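Local coordinates for nonsense-mediated mRNA decay protein 2 (PDB 4LUN) that takes part in nonsense-mediated decay of mRNAs carrying premature stop codons and binds NAM7/UPF1 through its C-terminus, the piece here being its N-terminal MIF4G domain, at residues Gly4-Leu9 against Asp223-Asp228; Val146-Tyr151 against Lys209-Leu214; Ala206-Lys209 against Leu214-Asp217. All coordinates share one frame; numbering follows the deposited sequence. Where two conformers were deposited one is given.

Contact 1 of 3, residues Gly4-Leu9 against Asp223-Asp228; sequences GRKKEL and DDLIYD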
# COMPACT_ATOMS: atom_id res chain seq x y z
N GLY A 4 12.30 16.92 6.00
CA GLY A 4 12.00 18.15 6.71
C GLY A 4 10.56 18.58 6.54
O GLY A 4 9.90 18.95 7.51
N ARG A 5 10.06 18.52 5.31
CA ARG A 5 8.67 18.87 5.02
C ARG A 5 7.71 17.83 5.61
O ARG A 5 6.62 18.18 6.07
CB ARG A 5 8.46 19.01 3.51
CG ARG A 5 7.04 19.41 3.12
CD ARG A 5 6.61 20.71 3.78
NE ARG A 5 5.25 21.07 3.40
CZ ARG A 5 4.54 22.03 3.98
NH1 ARG A 5 5.05 22.73 4.99
NH2 ARG A 5 3.31 22.28 3.56
N LYS A 6 8.10 16.56 5.58
CA LYS A 6 7.31 15.52 6.23
C LYS A 6 7.13 15.86 7.70
O LYS A 6 6.02 15.77 8.24
CB LYS A 6 7.98 14.15 6.11
CG LYS A 6 7.77 13.45 4.78
CD LYS A 6 8.26 12.00 4.86
CE LYS A 6 7.98 11.24 3.58
NZ LYS A 6 8.17 12.10 2.38
N LYS A 7 8.21 16.25 8.35
CA LYS A 7 8.16 16.57 9.78
C LYS A 7 7.35 17.84 10.06
O LYS A 7 6.62 17.90 11.05
CB LYS A 7 9.58 16.63 10.37
CG LYS A 7 10.28 15.27 10.39
CD LYS A 7 11.70 15.36 10.92
CE LYS A 7 12.71 15.05 9.83
NZ LYS A 7 13.53 13.84 10.16
N GLU A 8 7.48 18.84 9.19
CA GLU A 8 6.66 20.04 9.30
C GLU A 8 5.17 19.71 9.28
O GLU A 8 4.41 20.17 10.12
CB GLU A 8 6.95 21.00 8.14
CG GLU A 8 8.27 21.75 8.22
CD GLU A 8 8.44 22.74 7.08
OE1 GLU A 8 7.42 23.17 6.51
OE2 GLU A 8 9.60 23.08 6.75
N LEU A 9 4.77 18.91 8.29
CA LEU A 9 3.38 18.50 8.15
C LEU A 9 2.95 17.61 9.31
O LEU A 9 1.82 17.74 9.80
CB LEU A 9 3.17 17.73 6.84
CG LEU A 9 3.16 18.55 5.56
CD1 LEU A 9 3.12 17.63 4.35
CD2 LEU A 9 1.97 19.50 5.54
N ASP A 223 11.82 8.13 12.68
CA ASP A 223 11.35 7.88 14.04
C ASP A 223 10.36 8.92 14.56
O ASP A 223 9.43 8.57 15.28
CB ASP A 223 12.53 7.79 15.01
CG ASP A 223 13.31 6.49 14.88
OD1 ASP A 223 12.89 5.59 14.11
OD2 ASP A 223 14.34 6.36 15.59
N ASP A 224 10.55 10.19 14.21
CA ASP A 224 9.65 11.25 14.67
C ASP A 224 8.31 11.21 13.95
O ASP A 224 7.36 11.89 14.36
CB ASP A 224 10.27 12.63 14.42
CG ASP A 224 11.41 12.95 15.36
OD1 ASP A 224 11.58 12.24 16.37
OD2 ASP A 224 12.13 13.94 15.08
N LEU A 225 8.24 10.43 12.88
CA LEU A 225 7.04 10.38 12.06
C LEU A 225 6.16 9.19 12.42
O LEU A 225 5.00 9.13 12.03
CB LEU A 225 7.40 10.28 10.58
CG LEU A 225 8.32 11.38 10.06
CD1 LEU A 225 8.66 11.14 8.58
CD2 LEU A 225 7.65 12.72 10.26
N ILE A 226 6.72 8.26 13.17
CA ILE A 226 6.07 6.99 13.46
C ILE A 226 5.15 7.12 14.67
O ILE A 226 5.54 7.68 15.70
CB ILE A 226 7.13 5.89 13.66
CG1 ILE A 226 7.72 5.50 12.29
CG2 ILE A 226 6.55 4.66 14.33
CD1 ILE A 226 9.04 4.75 12.35
N TYR A 227 3.92 6.63 14.54
CA TYR A 227 2.92 6.75 15.60
C TYR A 227 3.22 5.88 16.83
O TYR A 227 3.29 6.37 17.97
CB TYR A 227 1.53 6.39 15.03
CG TYR A 227 0.41 6.54 16.04
CD1 TYR A 227 -0.08 7.79 16.38
CD2 TYR A 227 -0.13 5.42 16.66
CE1 TYR A 227 -1.12 7.92 17.30
CE2 TYR A 227 -1.16 5.55 17.59
CZ TYR A 227 -1.64 6.80 17.90
OH TYR A 227 -2.66 6.93 18.83
N ASP A 228 3.40 4.59 16.60
CA ASP A 228 3.64 3.61 17.65
C ASP A 228 5.06 3.07 17.47
O ASP A 228 5.38 2.52 16.42
CB ASP A 228 2.59 2.49 17.56
CG ASP A 228 2.71 1.46 18.68
OD1 ASP A 228 3.81 1.29 19.26
OD2 ASP A 228 1.69 0.79 18.96
O HOH W 1 12.66 11.58 12.60
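Leu-225 pushes its forked end into the side of helix 3-17, one methyl going to Lys-6 and the other to Lys-7. CD1 lies 3.8 Å from Lys-6 CD and also touches Lys-6 CB, while CD2 sits 3.7 Å from Lys-7 CG and brushes the Lys-7 backbone at CA. Both lysine chains cross the leucine at about a right angle, so each offers the flank of its methylenes to a methyl and carries its ammonium elsewhere. The leucine reaches them with CG beside its own backbone N (chi1 -55°) and the fork extended beyond.

The two lysines start alike and finish differently. Lys-6 points its CB at the loop, runs nearly straight past Leu-225, leads away from it beyond CD and bends at its last torsion; its aliphatic part also touches Glu-149 on helix 130-152. Lys-7 kinks at both outer torsions (chi3 -113°, chi4 -118°), an unrelaxed shape that takes NZ to the beginning of segment 223-228. There a water accepts a weak hydrogen bond from Lys-7 NZ at 3.4 Å and a firmer one from Asp-224 N at 3.0 Å, and the ammonium has a further weak bond to Ser-221 O. Asp-224 OD2 stays 5.1 Å from Lys-7 NZ, too far for a salt bridge, though the opposite charges may still attract weakly.

On another flank of the helix, Arg-5 NH1 bonds Glu-8 OE1 at 2.8 Å, the acceptor lying in the guanidinium plane; Arg-5 also forms a salt bridge with Glu-95 on helix 87-104. The arrangement is that of an N-terminal helix laid against an interhelical loop of the all-helical, HEAT-repeat-like MIF4G fold, with lysine methylenes supplying the apolar surface.

Contact 2 of 3, residues Val146-Tyr151 against Lys209-Leu214; sequences VFTELY and KKFAPL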
# COMPACT_ATOMS: atom_id res chain seq x y z
N VAL A 146 0.08 5.36 -1.09
CA VAL A 146 -0.58 6.60 -0.70
C VAL A 146 -0.94 6.58 0.79
O VAL A 146 -0.77 7.58 1.49
CB VAL A 146 -1.82 6.87 -1.58
CG1 VAL A 146 -2.68 7.98 -0.99
CG2 VAL A 146 -1.37 7.23 -3.01
N PHE A 147 -1.45 5.44 1.25
CA PHE A 147 -1.76 5.29 2.66
C PHE A 147 -0.53 5.58 3.51
O PHE A 147 -0.61 6.30 4.50
CB PHE A 147 -2.25 3.89 3.00
CG PHE A 147 -2.41 3.68 4.48
CD1 PHE A 147 -3.61 3.99 5.10
CD2 PHE A 147 -1.36 3.20 5.25
CE1 PHE A 147 -3.76 3.83 6.47
CE2 PHE A 147 -1.50 3.04 6.62
CZ PHE A 147 -2.72 3.36 7.22
N THR A 148 0.59 4.99 3.11
CA THR A 148 1.81 5.07 3.91
C THR A 148 2.36 6.49 3.94
O THR A 148 2.84 6.95 4.99
CB THR A 148 2.85 4.06 3.42
OG1 THR A 148 2.27 2.75 3.46
CG2 THR A 148 4.05 4.04 4.36
N GLU A 149 2.25 7.20 2.82
CA GLU A 149 2.73 8.58 2.77
C GLU A 149 1.90 9.44 3.72
O GLU A 149 2.43 10.35 4.38
CB GLU A 149 2.67 9.15 1.35
CG GLU A 149 3.49 8.41 0.29
CD GLU A 149 5.00 8.61 0.42
OE1 GLU A 149 5.47 9.24 1.40
OE2 GLU A 149 5.72 8.12 -0.47
N LEU A 150 0.60 9.16 3.80
CA LEU A 150 -0.28 9.90 4.71
C LEU A 150 -0.12 9.48 6.16
O LEU A 150 -0.43 10.24 7.09
CB LEU A 150 -1.75 9.78 4.28
CG LEU A 150 -2.07 10.51 2.99
CD1 LEU A 150 -3.44 10.06 2.46
CD2 LEU A 150 -2.07 12.02 3.25
N TYR A 151 0.33 8.25 6.36
CA TYR A 151 0.69 7.78 7.69
C TYR A 151 1.91 8.56 8.16
O TYR A 151 1.96 9.03 9.30
CB TYR A 151 0.97 6.27 7.67
CG TYR A 151 1.64 5.82 8.96
CD1 TYR A 151 0.88 5.46 10.06
CD2 TYR A 151 3.02 5.77 9.07
CE1 TYR A 151 1.49 5.08 11.24
CE2 TYR A 151 3.64 5.39 10.24
CZ TYR A 151 2.87 5.05 11.32
OH TYR A 151 3.50 4.65 12.48
N LYS A 209 11.25 -1.27 -0.95
CA LYS A 209 12.06 -0.39 -1.79
C LYS A 209 11.71 1.07 -1.56
O LYS A 209 12.59 1.93 -1.55
CB LYS A 209 11.88 -0.72 -3.27
CG LYS A 209 12.59 -1.98 -3.75
CD LYS A 209 12.11 -2.34 -5.16
CE LYS A 209 12.72 -3.64 -5.64
NZ LYS A 209 12.02 -4.15 -6.86
N LYS A 210 10.43 1.35 -1.40
CA LYS A 210 9.96 2.72 -1.26
C LYS A 210 10.02 3.23 0.18
O LYS A 210 10.13 4.43 0.40
CB LYS A 210 8.53 2.85 -1.81
CG LYS A 210 8.07 4.28 -2.01
CD LYS A 210 7.10 4.40 -3.18
CE LYS A 210 7.81 4.26 -4.52
NZ LYS A 210 8.76 5.39 -4.77
N PHE A 211 9.94 2.32 1.15
CA PHE A 211 9.89 2.73 2.55
C PHE A 211 10.96 2.07 3.40
O PHE A 211 10.71 1.64 4.53
CB PHE A 211 8.49 2.49 3.12
CG PHE A 211 7.41 3.22 2.37
CD1 PHE A 211 7.25 4.59 2.53
CD2 PHE A 211 6.58 2.56 1.47
CE1 PHE A 211 6.26 5.28 1.83
CE2 PHE A 211 5.60 3.23 0.77
CZ PHE A 211 5.43 4.60 0.94
N ALA A 212 12.17 2.01 2.84
CA ALA A 212 13.31 1.33 3.48
C ALA A 212 13.63 1.69 4.93
O ALA A 212 13.99 0.80 5.71
CB ALA A 212 14.57 1.48 2.61
N PRO A 213 13.51 2.98 5.31
CA PRO A 213 13.83 3.27 6.71
C PRO A 213 12.97 2.51 7.71
O PRO A 213 13.39 2.36 8.85
CB PRO A 213 13.59 4.77 6.83
CG PRO A 213 13.77 5.29 5.45
CD PRO A 213 13.26 4.22 4.54
N LEU A 214 11.80 2.03 7.30
CA LEU A 214 10.98 1.24 8.22
C LEU A 214 11.58 -0.14 8.45
O LEU A 214 11.17 -0.84 9.36
CB LEU A 214 9.53 1.11 7.70
CG LEU A 214 8.76 2.42 7.51
CD1 LEU A 214 7.35 2.16 7.00
CD2 LEU A 214 8.68 3.19 8.84
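Thr-148 lays its methyl over the ring of Phe-211, CG2 standing 3.6 Å from the ring centroid and only 12° off the normal. This is a CH-pi contact near the middle of one face, and Thr-148 CB extends it outward, lying 3.6 Å from Phe-211 CZ. The threonine's rotation explains the approach: with OG1 beside the backbone N (chi1 -56°), CG2 stands on the far side of CB from that nitrogen and faces the ring, while the hydroxyl is hydrogen-bonded to Leu-144 O one turn back in the same helix. The polar branch is thus satisfied within helix 130-152 and the apolar branch is given to the partner.

Phe-211 is the first residue to leave helical geometry after helix 201-210, and its side chain reaches back toward helix 130-152. Such packing, with a ring from just past one helix end set against the flank of another helix, belongs to the helical layers of the MIF4G domain, a HEAT-repeat type of fold. The opposite face of the same ring is covered by Lys-210 CG, 3.8 Å above the plane and offset toward the rim, so the phenyl is sandwiched between a methyl and a methylene.

Glu-149 arrives from an oblique direction. Its chain bends at chi2, which swings the carboxylate round until OE2 is 3.7 Å from Phe-211 CE1, the carboxylate and ring planes 61° apart. That oxygen's charge is answered by Arg-145 NE in a salt bridge; Lys-210 NZ, 5.9 Å from Glu-149 OE2, adds at most a long-range attraction. Phe-207 also meets the Phe-211 ring, and Trp-222 touches it from the following loop.

Contact 3 of 3, residues Ala206-Lys209 against Leu214-Asp217; sequences AFIK and LFRD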
# COMPACT_ATOMS: atom_id res chain seq x y z
N ALA A 206 7.93 -4.11 -3.43
CA ALA A 206 7.64 -2.71 -3.73
C ALA A 206 7.64 -1.88 -2.47
O ALA A 206 8.06 -0.73 -2.47
CB ALA A 206 6.30 -2.57 -4.45
N PHE A 207 7.14 -2.46 -1.38
CA PHE A 207 7.01 -1.71 -0.13
C PHE A 207 8.37 -1.44 0.51
O PHE A 207 8.65 -0.32 0.95
CB PHE A 207 6.08 -2.42 0.85
CG PHE A 207 5.71 -1.58 2.05
CD1 PHE A 207 4.77 -0.56 1.94
CD2 PHE A 207 6.30 -1.81 3.28
CE1 PHE A 207 4.42 0.21 3.03
CE2 PHE A 207 5.96 -1.04 4.38
CZ PHE A 207 5.02 -0.02 4.26
N ILE A 208 9.23 -2.44 0.55
CA ILE A 208 10.54 -2.24 1.18
C ILE A 208 11.40 -1.28 0.37
O ILE A 208 12.19 -0.54 0.95
CB ILE A 208 11.31 -3.57 1.41
CG1 ILE A 208 11.71 -4.23 0.08
CG2 ILE A 208 10.51 -4.52 2.30
CD1 ILE A 208 12.40 -5.56 0.27
N LYS A 209 11.25 -1.27 -0.95
CA LYS A 209 12.06 -0.39 -1.79
C LYS A 209 11.71 1.07 -1.56
O LYS A 209 12.59 1.93 -1.55
CB LYS A 209 11.88 -0.72 -3.27
CG LYS A 209 12.59 -1.98 -3.75
CD LYS A 209 12.11 -2.34 -5.16
CE LYS A 209 12.72 -3.64 -5.64
NZ LYS A 209 12.02 -4.15 -6.86
N LEU A 214 11.80 2.03 7.30
CA LEU A 214 10.98 1.24 8.22
C LEU A 214 11.58 -0.14 8.45
O LEU A 214 11.17 -0.84 9.36
CB LEU A 214 9.53 1.11 7.70
CG LEU A 214 8.76 2.42 7.51
CD1 LEU A 214 7.35 2.16 7.00
CD2 LEU A 214 8.68 3.19 8.84
N PHE A 215 12.55 -0.54 7.63
CA PHE A 215 13.06 -1.91 7.66
C PHE A 215 14.52 -2.01 8.06
O PHE A 215 15.08 -3.11 8.17
CB PHE A 215 12.81 -2.59 6.32
CG PHE A 215 11.37 -2.79 6.04
CD1 PHE A 215 10.71 -3.90 6.55
CD2 PHE A 215 10.65 -1.85 5.33
CE1 PHE A 215 9.35 -4.08 6.32
CE2 PHE A 215 9.29 -2.01 5.09
CZ PHE A 215 8.65 -3.14 5.60
N ARG A 216 15.14 -0.86 8.28
CA ARG A 216 16.54 -0.81 8.69
C ARG A 216 16.67 -0.23 10.10
O ARG A 216 16.42 0.95 10.32
CB ARG A 216 17.35 -0.00 7.67
CG ARG A 216 17.13 -0.46 6.23
CD ARG A 216 18.34 -0.15 5.35
NE ARG A 216 18.21 -0.71 4.00
CZ ARG A 216 18.41 -1.99 3.69
NH1 ARG A 216 18.73 -2.87 4.63
NH2 ARG A 216 18.28 -2.39 2.43
N ASP A 217 17.06 -1.07 11.05
CA ASP A 217 17.10 -0.65 12.45
C ASP A 217 17.98 0.56 12.71
O ASP A 217 17.67 1.38 13.58
CB ASP A 217 17.51 -1.79 13.38
CG ASP A 217 17.50 -1.37 14.84
OD1 ASP A 217 16.39 -1.13 15.38
OD2 ASP A 217 18.59 -1.26 15.45
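The chain leaves helix 201-210, turns within a few residues and comes back past its own last turns, bringing the CA atoms of Ile-208 and Phe-215 to 7.0 Å. Across this tight return the side chains do the joining, and all four that touch are buried.

Phe-215 is the centrepiece. Its CG lies beside the backbone N (chi1 -66°), aiming the ring at the helix so that one face receives Ile-208 and the rim meets Phe-207. Ile-208 CG2 sits 3.9 Å from the centroid of the Phe-215 ring and 8° off its normal, a CH-pi contact almost over the centre; the other branch, through CG1, leads away. The two phenyl rings stand nearly perpendicular, planes at 89°, yet neither lies over the other's face. They meet rim to rim, with centroids 5.8 Å apart and Phe-207 CD2 3.5 Å from Phe-215 CE2. Phe-207 CE2 is equally near that carbon, so the CD2-CE2 side of the Phe-207 ring lies across the CE2-CZ side of the other phenyl. Phe-207 CZ extends the apolar patch to Leu-214 CD1 at a looser 4.2 Å.

Replacing Phe-215 by an alanine would probably open a gap between helix and returning loop, leaving the Ile-208 methyl without its ring and the CD2-CE2 side of Phe-207 without its partner.

The cluster belongs to the hydrophobic interior of the MIF4G domain and is hemmed in by three more helices. Phe-239 of helix 231-271 meets the Phe-215 ring and also touches Phe-207 and Ile-208; from helix 277-303, Phe-302 packs on both Ile-208 and Phe-215; and Leu-144 and Thr-148 of helix 130-152 lie against Phe-207.

Contacts 2 and 3 are buried and share helix 201-210 and the turn after it: contact 2 ties the helix end to helix 130-152, whereas contact 3 folds the following chain back on the same helix. Their centres are about 8 Å apart, and Thr-148 and Phe-207 touch between them. Contact 1 is only partly buried and lies farther out, about 18 Å from the chain centre, bringing the N-terminal helix onto the loop that continues from contact 3. The chemistry follows: phenyl faces and rims inside, lysine methylenes, a water and charged ends near the surface. A hydrogen bond between Tyr-151 OH and Tyr-227 N, and packing of Ile-226 on Leu-214, link the outer contact to the inner ones.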